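Local structure of monosaccharide-transporting ATPase (Actinobacillus succinogenes, 5DTE) at residues Tyr143-Lys147 with Lys180-Tyr185; Ala228-Val232 with Tyr258-Met264; Leu245-Gly251 with Met264-Gln270. The protein binds beta-D-allopyranose between its two lobes and probably serves as the periplasmic sugar-binding component of an ABC transporter. One frame throughout, in Å; residues are numbered along the deposited sequence.

Interaction 1 of 3, residues Tyr143-Lys147 with Lys180-Tyr185; sequences YLEAK and KAFAEY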
ATOM      1  N   TYR A 143      -6.966  -9.211   5.898  1.00 23.28           N
ATOM      2  CA  TYR A 143      -7.638 -10.101   6.826  1.00 18.02           C
ATOM      3  C   TYR A 143      -8.044  -9.339   8.076  1.00 13.92           C
ATOM      4  O   TYR A 143      -9.205  -9.335   8.454  1.00 10.67           O
ATOM      5  CB  TYR A 143      -6.746 -11.279   7.204  1.00 22.42           C
ATOM      6  CG  TYR A 143      -7.348 -12.201   8.257  1.00 28.22           C
ATOM      7  CD1 TYR A 143      -8.255 -13.200   7.900  1.00 25.99           C
ATOM      8  CD2 TYR A 143      -7.007 -12.073   9.608  1.00 23.36           C
ATOM      9  CE1 TYR A 143      -8.801 -14.040   8.849  1.00 24.96           C
ATOM     10  CE2 TYR A 143      -7.555 -12.916  10.567  1.00 18.98           C
ATOM     11  CZ  TYR A 143      -8.447 -13.896  10.181  1.00 26.77           C
ATOM     12  OH  TYR A 143      -8.991 -14.737  11.128  1.00 38.08           O
ATOM     13  N   LEU A 144      -7.086  -8.684   8.714  1.00 15.64           N
ATOM     14  CA  LEU A 144      -7.409  -7.887   9.890  1.00 19.42           C
ATOM     15  C   LEU A 144      -8.469  -6.821   9.585  1.00 20.78           C
ATOM     16  O   LEU A 144      -9.327  -6.567  10.412  1.00 29.25           O
ATOM     17  CB  LEU A 144      -6.151  -7.227  10.461  1.00 28.72           C
ATOM     18  CG  LEU A 144      -5.176  -8.059  11.307  1.00 26.39           C
ATOM     19  CD1 LEU A 144      -3.781  -7.420  11.329  1.00 18.23           C
ATOM     20  CD2 LEU A 144      -5.696  -8.226  12.722  1.00 27.65           C
ATOM     21  N   GLU A 145      -8.414  -6.216   8.399  1.00 20.50           N
ATOM     22  CA  GLU A 145      -9.313  -5.119   8.044  1.00 18.88           C
ATOM     23  C   GLU A 145     -10.709  -5.622   7.710  1.00 28.41           C
ATOM     24  O   GLU A 145     -11.704  -4.981   8.051  1.00 37.33           O
ATOM     25  CB  GLU A 145      -8.762  -4.313   6.854  1.00 33.85           C
ATOM     26  CG  GLU A 145      -9.746  -3.252   6.293  1.00 27.77           C
ATOM     27  CD  GLU A 145      -9.385  -2.731   4.899  1.00 22.43           C
ATOM     28  OE1 GLU A 145      -8.190  -2.676   4.533  1.00 26.18           O
ATOM     29  OE2 GLU A 145     -10.309  -2.358   4.158  1.00 13.47           O
ATOM     30  N   ALA A 146     -10.795  -6.754   7.024  1.00 30.93           N
ATOM     31  CA  ALA A 146     -12.103  -7.306   6.689  1.00 34.55           C
ATOM     32  C   ALA A 146     -12.788  -7.786   7.958  1.00 19.25           C
ATOM     33  O   ALA A 146     -13.973  -7.543   8.185  1.00 10.70           O
ATOM     34  CB  ALA A 146     -11.968  -8.440   5.690  1.00 41.31           C
ATOM     35  N   LYS A 147     -11.999  -8.445   8.794  1.00 20.72           N
ATOM     36  CA  LYS A 147     -12.489  -9.058  10.014  1.00 21.04           C
ATOM     37  C   LYS A 147     -13.147  -8.030  10.906  1.00 15.65           C
ATOM     38  O   LYS A 147     -14.151  -8.325  11.551  1.00 27.91           O
ATOM     39  CB  LYS A 147     -11.352  -9.759  10.761  1.00 20.03           C
ATOM     40  CG  LYS A 147     -11.833 -10.840  11.710  1.00 28.64           C
ATOM     41  CD  LYS A 147     -10.742 -11.857  12.003  1.00 30.47           C
ATOM     42  CE  LYS A 147     -11.203 -12.860  13.045  1.00 25.69           C
ATOM     43  NZ  LYS A 147     -12.654 -13.158  12.900  1.00 22.11           N
ATOM     44  N   LYS A 180     -10.552 -14.392   2.819  1.00 24.53           N
ATOM     45  CA  LYS A 180     -10.365 -15.385   3.871  1.00 24.32           C
ATOM     46  C   LYS A 180     -11.187 -15.052   5.108  1.00 25.01           C
ATOM     47  O   LYS A 180     -11.711 -15.934   5.776  1.00 27.89           O
ATOM     48  CB  LYS A 180      -8.892 -15.506   4.263  1.00 21.09           C
ATOM     49  CG  LYS A 180      -8.683 -16.560   5.327  1.00 12.32           C
ATOM     50  CD  LYS A 180      -7.546 -16.221   6.254  1.00 17.82           C
ATOM     51  CE  LYS A 180      -7.422 -17.246   7.369  1.00 27.28           C
ATOM     52  NZ  LYS A 180      -5.984 -17.523   7.700  1.00 39.22           N
ATOM     53  N   ALA A 181     -11.305 -13.765   5.396  1.00 26.34           N
ATOM     54  CA  ALA A 181     -11.977 -13.303   6.594  1.00 17.44           C
ATOM     55  C   ALA A 181     -13.511 -13.442   6.545  1.00 36.01           C
ATOM     56  O   ALA A 181     -14.125 -13.829   7.548  1.00 49.38           O
ATOM     57  CB  ALA A 181     -11.597 -11.873   6.856  1.00  9.99           C
ATOM     58  N   PHE A 182     -14.141 -13.114   5.412  1.00 29.43           N
ATOM     59  CA  PHE A 182     -15.606 -13.204   5.317  1.00 19.16           C
ATOM     60  C   PHE A 182     -16.003 -14.662   5.228  1.00 27.35           C
ATOM     61  O   PHE A 182     -17.116 -15.050   5.605  1.00 27.25           O
ATOM     62  CB  PHE A 182     -16.165 -12.433   4.108  1.00 19.36           C
ATOM     63  CG  PHE A 182     -15.782 -10.980   4.085  1.00 22.27           C
ATOM     64  CD1 PHE A 182     -15.826 -10.217   5.236  1.00 20.19           C
ATOM     65  CD2 PHE A 182     -15.344 -10.388   2.916  1.00 10.35           C
ATOM     66  CE1 PHE A 182     -15.458  -8.897   5.216  1.00  9.62           C
ATOM     67  CE2 PHE A 182     -14.971  -9.081   2.904  1.00 14.58           C
ATOM     68  CZ  PHE A 182     -15.031  -8.333   4.060  1.00 10.84           C
ATOM     69  N   ALA A 183     -15.075 -15.473   4.725  1.00 38.61           N
ATOM     70  CA  ALA A 183     -15.277 -16.913   4.631  1.00 40.05           C
ATOM     71  C   ALA A 183     -15.535 -17.502   6.017  1.00 33.35           C
ATOM     72  O   ALA A 183     -16.057 -18.602   6.130  1.00 40.66           O
ATOM     73  CB  ALA A 183     -14.074 -17.585   3.971  1.00 35.20           C
ATOM     74  N   GLU A 184     -15.182 -16.753   7.063  1.00 24.68           N
ATOM     75  CA  GLU A 184     -15.403 -17.167   8.447  1.00 31.11           C
ATOM     76  C   GLU A 184     -16.792 -16.765   8.940  1.00 38.78           C
ATOM     77  O   GLU A 184     -17.258 -17.233   9.994  1.00 30.79           O
ATOM     78  CB  GLU A 184     -14.328 -16.577   9.371  1.00 24.24           C
ATOM     79  CG  GLU A 184     -12.927 -17.092   9.081  1.00 26.09           C
ATOM     80  CD  GLU A 184     -11.889 -16.568  10.056  1.00 29.85           C
ATOM     81  OE1 GLU A 184     -12.287 -15.897  11.038  1.00 16.71           O
ATOM     82  OE2 GLU A 184     -10.677 -16.830   9.829  1.00 39.68           O
ATOM     83  N   TYR A 185     -17.452 -15.906   8.169  1.00 39.81           N
ATOM     84  CA  TYR A 185     -18.796 -15.452   8.509  1.00 41.91           C
ATOM     85  C   TYR A 185     -19.796 -15.907   7.456  1.00 48.33           C
ATOM     86  O   TYR A 185     -20.062 -15.165   6.502  1.00 50.76           O
ATOM     87  CB  TYR A 185     -18.818 -13.928   8.655  1.00 36.94           C
ATOM     88  CG  TYR A 185     -17.895 -13.429   9.743  1.00 29.24           C
ATOM     89  CD1 TYR A 185     -18.382 -13.161  11.020  1.00 28.96           C
ATOM     90  CD2 TYR A 185     -16.532 -13.254   9.505  1.00 25.67           C
ATOM     91  CE1 TYR A 185     -17.547 -12.715  12.026  1.00 28.23           C
ATOM     92  CE2 TYR A 185     -15.686 -12.813  10.509  1.00 28.90           C
ATOM     93  CZ  TYR A 185     -16.204 -12.548  11.769  1.00 31.09           C
ATOM     94  OH  TYR A 185     -15.380 -12.107  12.773  1.00 41.50           O
TER
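The ring of Tyr143 has the carboxylate of Glu184 at its edge, with OE2 near the ring plane, while the CB of Ala181 and the CD of Lys180 approach it obliquely. The Tyr143 OH donates to Glu184 OE2 over 3.0 Å, meeting the syn side of that oxygen, and the ring and carboxylate planes are turned 66° apart. With CG anti to the backbone N (chi1 176°), the Tyr143 ring swings across to the other helix, where its CD1 lies 3.5 Å from Lys180 CD and 3.7 Å from Ala181 CB. The Phe182 ring meets the methyl of Ala146, also obliquely, with its CZ 3.5 Å from Ala146 CB. At the edge of the Tyr185 ring, in its plane, sits the carbonyl oxygen of Ala181. Between the Tyr143 and Phe182 rings the two alanine methyls, Ala146 CB and Ala181 CB, touch at 3.6 Å, a close fit that two small residues allow. This is side-by-side helix packing in the alpha/beta lobe of a type 1 periplasmic binding protein: helix 138-152 leads into strand 157-163, and helix 169-182 is the connection of the beta-alpha-beta unit from that strand to 188-195. Ala146 also rests on Phe221 of strand 219-222. A type I turn from Phe182 to Tyr185 follows at the end of helix 169-182 and brings Glu184 back to Tyr143 and Lys147. There Lys147 NZ forms a salt bridge to Glu184 OE1 (3.3 Å), weak as a hydrogen bond, and another weak bond to Tyr185 OH, whose stronger partner is Glu151, one turn beyond Lys147.

Interaction 2 of 3, residues Ala228-Val232 with Tyr258-Met264; sequences AIGAV and YVKQGKM
Tyr258 meets helix 225-237 with one side of its ring: CD2 lies 3.4 Å from Ile229 CD1, and CE2 is 4.0 Å from Val232 CG1. Both aliphatic groups come at the ring obliquely. The Ile229 side chain crosses the tyrosine at about a right angle, whereas that of Val232 slides past it in the opposite direction. One turn on, the helix ends at Gln261, and Gly262 leaves it with a positive phi (96°), turning the chain back toward Val232; the amide of Met264 then bonds to the carbonyl oxygen of Tyr258, which closes the turn. Lys263 contributes mainly its backbone, its O lying 3.7 Å from Val232 CG2. Its aliphatic chain folds over a face of the Tyr258 ring, with CD above the rim, and its ammonium group leads away to a salt bridge with Glu236 on the same helix as Val232. Met264 completes the contact. Its first torsion sets CG anti to its own carbonyl carbon (chi1 -78°), and CG packs 3.8 Å from Val232 CG2. The chain then bends at its last torsion, carrying the CE methyl between two residues of the helix, 3.4 Å from Ile229 CD1 and 3.8 Å from Ala228 CB. Apart from the Lys263 carbonyl, the contact is made by apolar groups in a buried seam, with the lysine at its margin. Met264, just after helix 253-261, also packs back on Ala255 of that helix. Through Ile229, which touches both Leu254 and Tyr258, helix 253-261 lies against helix 225-237, while Ala228 and Val232 of the latter rest on Val246 of strand 245-247, an edge strand of the four-stranded parallel sheet.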
ATOM      1  N   ALA A 228     -11.667   3.978  -0.400  1.00 21.67           N
ATOM      2  CA  ALA A 228     -12.573   4.026   0.750  1.00 22.17           C
ATOM      3  C   ALA A 228     -13.283   5.373   0.843  1.00 29.46           C
ATOM      4  O   ALA A 228     -14.474   5.449   1.141  1.00 35.31           O
ATOM      5  CB  ALA A 228     -11.810   3.748   2.039  1.00 21.89           C
ATOM      6  N   ILE A 229     -12.528   6.433   0.589  1.00 32.29           N
ATOM      7  CA  ILE A 229     -13.040   7.797   0.612  1.00 29.71           C
ATOM      8  C   ILE A 229     -14.028   8.019  -0.509  1.00 22.64           C
ATOM      9  O   ILE A 229     -15.060   8.666  -0.329  1.00 20.69           O
ATOM     10  CB  ILE A 229     -11.891   8.813   0.491  1.00 33.06           C
ATOM     11  CG1 ILE A 229     -10.985   8.722   1.729  1.00 21.86           C
ATOM     12  CG2 ILE A 229     -12.431  10.230   0.238  1.00 34.17           C
ATOM     13  CD1 ILE A 229     -11.501   9.481   2.917  1.00 11.52           C
ATOM     14  N   GLY A 230     -13.697   7.479  -1.677  1.00 23.25           N
ATOM     15  CA  GLY A 230     -14.572   7.576  -2.826  1.00 21.37           C
ATOM     16  C   GLY A 230     -15.844   6.791  -2.589  1.00 26.33           C
ATOM     17  O   GLY A 230     -16.903   7.139  -3.104  1.00 30.01           O
ATOM     18  N   ALA A 231     -15.733   5.734  -1.790  1.00 25.97           N
ATOM     19  CA  ALA A 231     -16.843   4.841  -1.507  1.00 11.17           C
ATOM     20  C   ALA A 231     -17.801   5.440  -0.479  1.00 11.19           C
ATOM     21  O   ALA A 231     -19.025   5.288  -0.583  1.00 11.19           O
ATOM     22  CB  ALA A 231     -16.320   3.517  -1.032  1.00 11.11           C
ATOM     23  N   VAL A 232     -17.241   6.126   0.512  1.00 15.62           N
ATOM     24  CA  VAL A 232     -18.061   6.824   1.499  1.00 22.12           C
ATOM     25  C   VAL A 232     -18.925   7.906   0.843  1.00 25.52           C
ATOM     26  O   VAL A 232     -20.113   8.014   1.129  1.00 38.48           O
ATOM     27  CB  VAL A 232     -17.201   7.461   2.606  1.00 19.68           C
ATOM     28  CG1 VAL A 232     -18.057   8.325   3.519  1.00 22.84           C
ATOM     29  CG2 VAL A 232     -16.488   6.394   3.403  1.00 16.45           C
ATOM     30  N   TYR A 258     -12.111  10.679   8.946  1.00 43.59           N
ATOM     31  CA  TYR A 258     -13.375   9.992   8.689  1.00 28.62           C
ATOM     32  C   TYR A 258     -13.651   8.916   9.740  1.00 22.56           C
ATOM     33  O   TYR A 258     -14.775   8.756  10.202  1.00 20.28           O
ATOM     34  CB  TYR A 258     -13.376   9.361   7.299  1.00 19.05           C
ATOM     35  CG  TYR A 258     -13.866  10.249   6.168  1.00 27.01           C
ATOM     36  CD1 TYR A 258     -14.023  11.622   6.338  1.00 33.31           C
ATOM     37  CD2 TYR A 258     -14.202   9.695   4.926  1.00 22.85           C
ATOM     38  CE1 TYR A 258     -14.479  12.418   5.294  1.00 35.00           C
ATOM     39  CE2 TYR A 258     -14.647  10.478   3.885  1.00 19.92           C
ATOM     40  CZ  TYR A 258     -14.785  11.838   4.073  1.00 31.68           C
ATOM     41  OH  TYR A 258     -15.239  12.615   3.037  1.00 34.82           O
ATOM     42  N   VAL A 259     -12.620   8.175  10.114  1.00 24.33           N
ATOM     43  CA  VAL A 259     -12.757   7.174  11.161  1.00 23.68           C
ATOM     44  C   VAL A 259     -13.178   7.820  12.471  1.00 25.41           C
ATOM     45  O   VAL A 259     -14.038   7.291  13.174  1.00 29.92           O
ATOM     46  CB  VAL A 259     -11.454   6.397  11.366  1.00 14.91           C
ATOM     47  CG1 VAL A 259     -11.515   5.597  12.636  1.00  7.44           C
ATOM     48  CG2 VAL A 259     -11.185   5.507  10.156  1.00  7.41           C
ATOM     49  N   LYS A 260     -12.584   8.971  12.784  1.00 20.74           N
ATOM     50  CA  LYS A 260     -12.970   9.725  13.974  1.00 24.35           C
ATOM     51  C   LYS A 260     -14.440  10.118  13.930  1.00 26.53           C
ATOM     52  O   LYS A 260     -15.169   9.917  14.897  1.00 27.23           O
ATOM     53  CB  LYS A 260     -12.121  10.982  14.131  1.00 24.52           C
ATOM     54  CG  LYS A 260     -10.980  10.857  15.107  1.00 25.56           C
ATOM     55  CD  LYS A 260     -10.006  11.978  14.902  1.00 20.79           C
ATOM     56  CE  LYS A 260      -8.605  11.508  15.137  1.00 14.40           C
ATOM     57  NZ  LYS A 260      -7.628  12.584  14.788  1.00 17.44           N
ATOM     58  N   GLN A 261     -14.869  10.675  12.801  1.00 23.97           N
ATOM     59  CA  GLN A 261     -16.234  11.173  12.665  1.00 20.17           C
ATOM     60  C   GLN A 261     -17.272  10.044  12.573  1.00 28.14           C
ATOM     61  O   GLN A 261     -18.473  10.274  12.757  1.00 27.07           O
ATOM     62  CB  GLN A 261     -16.353  12.075  11.438  1.00 19.32           C
ATOM     63  CG  GLN A 261     -15.258  13.123  11.288  1.00 27.49           C
ATOM     64  CD  GLN A 261     -15.338  13.841   9.939  1.00 38.39           C
ATOM     65  OE1 GLN A 261     -14.318  14.241   9.368  1.00 40.74           O
ATOM     66  NE2 GLN A 261     -16.561  14.008   9.427  1.00 32.72           N
ATOM     67  N   GLY A 262     -16.807   8.829  12.297  1.00 32.27           N
ATOM     68  CA  GLY A 262     -17.694   7.689  12.126  1.00 25.51           C
ATOM     69  C   GLY A 262     -18.047   7.412  10.670  1.00 30.50           C
ATOM     70  O   GLY A 262     -18.707   6.416  10.366  1.00 34.84           O
ATOM     71  N   LYS A 263     -17.613   8.290   9.765  1.00 32.28           N
ATOM     72  CA  LYS A 263     -17.870   8.119   8.334  1.00 29.21           C
ATOM     73  C   LYS A 263     -17.248   6.808   7.815  1.00 44.61           C
ATOM     74  O   LYS A 263     -17.733   6.217   6.839  1.00 45.08           O
ATOM     75  CB  LYS A 263     -17.327   9.310   7.542  1.00 21.06           C
ATOM     76  CG  LYS A 263     -18.014  10.652   7.801  1.00 30.91           C
ATOM     77  CD  LYS A 263     -17.678  11.681   6.698  1.00 37.99           C
ATOM     78  CE  LYS A 263     -18.342  13.039   6.926  1.00 43.56           C
ATOM     79  NZ  LYS A 263     -19.843  13.008   6.973  1.00 44.35           N
ATOM     80  N   MET A 264     -16.173   6.369   8.476  1.00 43.91           N
ATOM     81  CA  MET A 264     -15.531   5.083   8.196  1.00 34.57           C
ATOM     82  C   MET A 264     -15.472   4.169   9.415  1.00 26.81           C
ATOM     83  O   MET A 264     -15.453   4.627  10.554  1.00 31.67           O
ATOM     84  CB  MET A 264     -14.112   5.284   7.678  1.00 35.63           C
ATOM     85  CG  MET A 264     -14.011   5.692   6.225  1.00 31.51           C
ATOM     86  SD  MET A 264     -12.376   5.209   5.676  1.00 36.39           S
ATOM     87  CE  MET A 264     -12.032   6.557   4.572  1.00 13.43           C
TER

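Interaction 3 of 3, residues Leu245-Gly251 with Met264-Gln270; sequences LVSGYDG and MQNTIDQ. With ALL (beta-D-allopyranose), chain E.
With its CG anti to its carbonyl carbon (chi1 -80°), Asp250 lays its carboxylate alongside the amide of Gln270, whose side chain runs extended in the same direction toward the bound sugar. Tyr249, turned the other way with CG anti to its backbone N (chi1 -162°), brings its ring under Ile268, whose CB sits over one face, 4.0 Å from the ring centroid, in a CH-pi contact. The two segments run in roughly the same direction, with a backbone bridge between Asp250 and Asp269. Gln265 N donates to Val246 O at 2.9 Å, and Gly248 N reaches Asn266 O at 2.8 Å. Farther on, Asp250 N bonds to Ile268 O (2.8 Å), and Gln270 N returns the bond to Asp250 O at 3.2 Å. Thr267 OG1 is held by Asp225, and Ser247 OG by Glu145. This pairing carries the outer strand of one lobe's sheet toward the pocket beside the chain that crosses back to the other lobe, consistent with a hinge segment of this fold. Asp250 turns both carboxylate oxygens to beta-D-allopyranose: OD1 accepts from O3 at 2.6 Å, whereas OD2 lies implausibly close to O4, so the detail of that bond is doubtful. Lys34, Glu67, Asp116 and Arg174 hold the sugar as well. A carboxylate facing two neighbouring hydroxyls is consistent with recognition through the positions of O3 and O4.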
ATOM      1  N   LEU A 245     -21.197   0.351   6.068  1.00 18.11           N
ATOM      2  CA  LEU A 245     -19.924   0.649   6.706  1.00 19.99           C
ATOM      3  C   LEU A 245     -18.760   0.322   5.774  1.00 25.71           C
ATOM      4  O   LEU A 245     -18.748  -0.707   5.103  1.00 31.51           O
ATOM      5  CB  LEU A 245     -19.796  -0.113   8.023  1.00 15.20           C
ATOM      6  CG  LEU A 245     -21.024   0.002   8.925  1.00 12.34           C
ATOM      7  CD1 LEU A 245     -20.831  -0.789  10.230  1.00  7.72           C
ATOM      8  CD2 LEU A 245     -21.342   1.464   9.184  1.00  7.79           C
ATOM      9  N   VAL A 246     -17.779   1.214   5.748  1.00 28.42           N
ATOM     10  CA  VAL A 246     -16.679   1.144   4.801  1.00 25.36           C
ATOM     11  C   VAL A 246     -15.359   0.945   5.564  1.00 19.93           C
ATOM     12  O   VAL A 246     -15.168   1.526   6.635  1.00  7.44           O
ATOM     13  CB  VAL A 246     -16.667   2.434   3.919  1.00  7.61           C
ATOM     14  CG1 VAL A 246     -15.504   2.466   2.917  1.00  7.60           C
ATOM     15  CG2 VAL A 246     -18.013   2.583   3.206  1.00  7.72           C
ATOM     16  N   SER A 247     -14.484   0.091   5.034  1.00  9.76           N
ATOM     17  CA  SER A 247     -13.121  -0.038   5.549  1.00 14.95           C
ATOM     18  C   SER A 247     -12.097   0.313   4.463  1.00 27.57           C
ATOM     19  O   SER A 247     -12.301   0.016   3.275  1.00 27.32           O
ATOM     20  CB  SER A 247     -12.872  -1.452   6.077  1.00 11.45           C
ATOM     21  OG  SER A 247     -13.177  -2.412   5.085  1.00 11.81           O
ATOM     22  N   GLY A 248     -10.999   0.948   4.874  1.00 22.62           N
ATOM     23  CA  GLY A 248      -9.946   1.330   3.952  1.00 10.32           C
ATOM     24  C   GLY A 248      -8.592   0.804   4.366  1.00 14.44           C
ATOM     25  O   GLY A 248      -8.484  -0.017   5.274  1.00 13.02           O
ATOM     26  N   TYR A 249      -7.546   1.299   3.711  1.00 25.13           N
ATOM     27  CA  TYR A 249      -6.200   0.752   3.904  1.00 25.57           C
ATOM     28  C   TYR A 249      -5.130   1.758   3.521  1.00 25.05           C
ATOM     29  O   TYR A 249      -5.091   2.154   2.364  1.00 29.04           O
ATOM     30  CB  TYR A 249      -6.021  -0.514   3.072  1.00 13.69           C
ATOM     31  CG  TYR A 249      -4.870  -1.383   3.497  1.00 18.67           C
ATOM     32  CD1 TYR A 249      -5.098  -2.590   4.163  1.00 22.67           C
ATOM     33  CD2 TYR A 249      -3.555  -1.014   3.235  1.00 19.25           C
ATOM     34  CE1 TYR A 249      -4.048  -3.404   4.562  1.00 19.79           C
ATOM     35  CE2 TYR A 249      -2.486  -1.828   3.635  1.00 25.79           C
ATOM     36  CZ  TYR A 249      -2.746  -3.025   4.292  1.00 25.37           C
ATOM     37  OH  TYR A 249      -1.707  -3.835   4.686  1.00 23.23           O
ATOM     38  N   ASP A 250      -4.318   2.157   4.513  1.00 19.39           N
ATOM     39  CA  ASP A 250      -3.080   2.963   4.405  1.00 28.97           C
ATOM     40  C   ASP A 250      -2.919   3.847   5.651  1.00 31.52           C
ATOM     41  O   ASP A 250      -1.805   4.052   6.157  1.00 26.24           O
ATOM     42  CB  ASP A 250      -3.028   3.863   3.156  1.00 32.19           C
ATOM     43  CG  ASP A 250      -2.627   3.109   1.900  1.00 27.88           C
ATOM     44  OD1 ASP A 250      -2.291   1.915   2.002  1.00 25.71           O
ATOM     45  OD2 ASP A 250      -2.670   3.706   0.808  1.00 34.95           O
ATOM     46  N   GLY A 251      -4.036   4.392   6.120  1.00 34.36           N
ATOM     47  CA  GLY A 251      -4.033   5.278   7.270  1.00 35.59           C
ATOM     48  C   GLY A 251      -3.733   6.746   7.002  1.00 28.57           C
ATOM     49  O   GLY A 251      -3.197   7.431   7.878  1.00 35.48           O
ATOM     50  N   MET A 264     -16.173   6.369   8.476  1.00 43.91           N
ATOM     51  CA  MET A 264     -15.531   5.083   8.196  1.00 34.57           C
ATOM     52  C   MET A 264     -15.472   4.169   9.415  1.00 26.81           C
ATOM     53  O   MET A 264     -15.453   4.627  10.554  1.00 31.67           O
ATOM     54  CB  MET A 264     -14.112   5.284   7.678  1.00 35.63           C
ATOM     55  CG  MET A 264     -14.011   5.692   6.225  1.00 31.51           C
ATOM     56  SD  MET A 264     -12.376   5.209   5.676  1.00 36.39           S
ATOM     57  CE  MET A 264     -12.032   6.557   4.572  1.00 13.43           C
ATOM     58  N   GLN A 265     -15.428   2.865   9.164  1.00 21.88           N
ATOM     59  CA  GLN A 265     -15.321   1.889  10.230  1.00  7.40           C
ATOM     60  C   GLN A 265     -13.880   1.750  10.680  1.00 13.26           C
ATOM     61  O   GLN A 265     -13.566   1.894  11.860  1.00 18.07           O
ATOM     62  CB  GLN A 265     -15.848   0.539   9.778  1.00 19.60           C
ATOM     63  CG  GLN A 265     -15.439  -0.582  10.708  1.00 23.63           C
ATOM     64  CD  GLN A 265     -16.038  -0.422  12.088  1.00 21.82           C
ATOM     65  OE1 GLN A 265     -17.144   0.115  12.246  1.00 16.29           O
ATOM     66  NE2 GLN A 265     -15.312  -0.888  13.100  1.00 21.72           N
ATOM     67  N   ASN A 266     -13.005   1.474   9.721  1.00 16.04           N
ATOM     68  CA  ASN A 266     -11.586   1.356   9.994  1.00 13.05           C
ATOM     69  C   ASN A 266     -10.745   1.582   8.759  1.00 17.38           C
ATOM     70  O   ASN A 266     -11.241   1.518   7.636  1.00 23.79           O
ATOM     71  CB  ASN A 266     -11.277  -0.023  10.556  1.00 16.80           C
ATOM     72  CG  ASN A 266     -11.268  -1.088   9.485  1.00 32.61           C
ATOM     73  OD1 ASN A 266     -10.243  -1.331   8.834  1.00 43.93           O
ATOM     74  ND2 ASN A 266     -12.410  -1.730   9.288  1.00 33.37           N
ATOM     75  N   THR A 267      -9.460   1.839   8.984  1.00 21.43           N
ATOM     76  CA  THR A 267      -8.436   1.753   7.944  1.00  9.66           C
ATOM     77  C   THR A 267      -7.266   1.077   8.606  1.00  7.21           C
ATOM     78  O   THR A 267      -7.253   0.973   9.833  1.00  7.29           O
ATOM     79  CB  THR A 267      -8.030   3.124   7.397  1.00 19.01           C
ATOM     80  OG1 THR A 267      -7.295   2.959   6.181  1.00 36.72           O
ATOM     81  CG2 THR A 267      -7.175   3.863   8.396  1.00 10.06           C
ATOM     82  N   ILE A 268      -6.305   0.587   7.824  1.00 16.76           N
ATOM     83  CA  ILE A 268      -5.091  -0.018   8.396  1.00  7.19           C
ATOM     84  C   ILE A 268      -3.926   0.943   8.235  1.00 19.57           C
ATOM     85  O   ILE A 268      -3.560   1.266   7.104  1.00 21.00           O
ATOM     86  CB  ILE A 268      -4.727  -1.364   7.731  1.00 12.64           C
ATOM     87  CG1 ILE A 268      -5.687  -2.484   8.153  1.00 16.59           C
ATOM     88  CG2 ILE A 268      -3.291  -1.769   8.070  1.00 14.80           C
ATOM     89  CD1 ILE A 268      -5.301  -3.202   9.459  1.00 25.40           C
ATOM     90  N   ASP A 269      -3.373   1.430   9.351  1.00 18.66           N
ATOM     91  CA  ASP A 269      -2.189   2.272   9.282  1.00 29.10           C
ATOM     92  C   ASP A 269      -1.008   1.375   8.977  1.00 33.63           C
ATOM     93  O   ASP A 269      -0.628   0.504   9.763  1.00 38.56           O
ATOM     94  CB  ASP A 269      -1.948   3.074  10.569  1.00 34.88           C
ATOM     95  CG  ASP A 269      -0.827   4.128  10.406  1.00 35.96           C
ATOM     96  OD1 ASP A 269      -0.409   4.399   9.254  1.00 33.43           O
ATOM     97  OD2 ASP A 269      -0.375   4.700  11.427  1.00 29.35           O
ATOM     98  N   GLN A 270      -0.444   1.615   7.806  1.00 33.48           N
ATOM     99  CA  GLN A 270       0.628   0.823   7.245  1.00 23.39           C
ATOM    100  C   GLN A 270       1.975   1.323   7.748  1.00 21.06           C
ATOM    101  O   GLN A 270       3.011   0.714   7.484  1.00 21.72           O
ATOM    102  CB  GLN A 270       0.542   0.909   5.727  1.00 16.30           C
ATOM    103  CG  GLN A 270       1.381  -0.043   5.004  1.00 11.86           C
ATOM    104  CD  GLN A 270       1.220   0.111   3.536  1.00 17.50           C
ATOM    105  OE1 GLN A 270       0.424   0.927   3.091  1.00 11.96           O
ATOM    106  NE2 GLN A 270       1.978  -0.662   2.761  1.00 29.56           N
TER
HETATM  107  C1  ALL E 401       0.088   0.246  -2.633  1.00 29.89           C
HETATM  108  C2  ALL E 401       0.477   0.871  -1.307  1.00 25.89           C
HETATM  109  C3  ALL E 401      -0.510   1.878  -0.845  1.00 26.39           C
HETATM  110  C4  ALL E 401      -0.907   2.833  -1.927  1.00 25.12           C
HETATM  111  C5  ALL E 401      -1.438   2.025  -3.098  1.00 12.81           C
HETATM  112  C6  ALL E 401      -2.055   2.856  -4.176  1.00  6.27           C
HETATM  113  O1  ALL E 401       1.116  -0.501  -3.155  1.00 45.94           O
HETATM  114  O2  ALL E 401       0.532  -0.186  -0.325  1.00 25.04           O
HETATM  115  O3  ALL E 401      -1.716   1.181  -0.403  1.00 13.47           O
HETATM  116  O4  ALL E 401      -1.910   3.739  -1.443  1.00 29.68           O
HETATM  117  O5  ALL E 401      -0.314   1.273  -3.640  1.00 13.34           O
HETATM  118  O6  ALL E 401      -1.038   3.542  -4.875  1.00  7.11           O

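Interactions 1 and 2 lie in the lobe built on the parallel sheet 188-195, 157-163, 219-222 and 245-247, and interaction 3 runs from its edge strand to the sugar pocket. Interaction 1 comes first along the chain and closes before the others open, whereas the segments of interactions 2 and 3 alternate and share Met264. The centres of interactions 2 and 3 are about 8 Å apart, with Ala228 packed on Gly248; the centre of interaction 1 is about 14 Å from that of interaction 3 and about 20 Å from that of interaction 2. Glu145, in segment 143-147 but not touching 180-185, reaches interaction 3, which thus links the helix packing to the allose pocket.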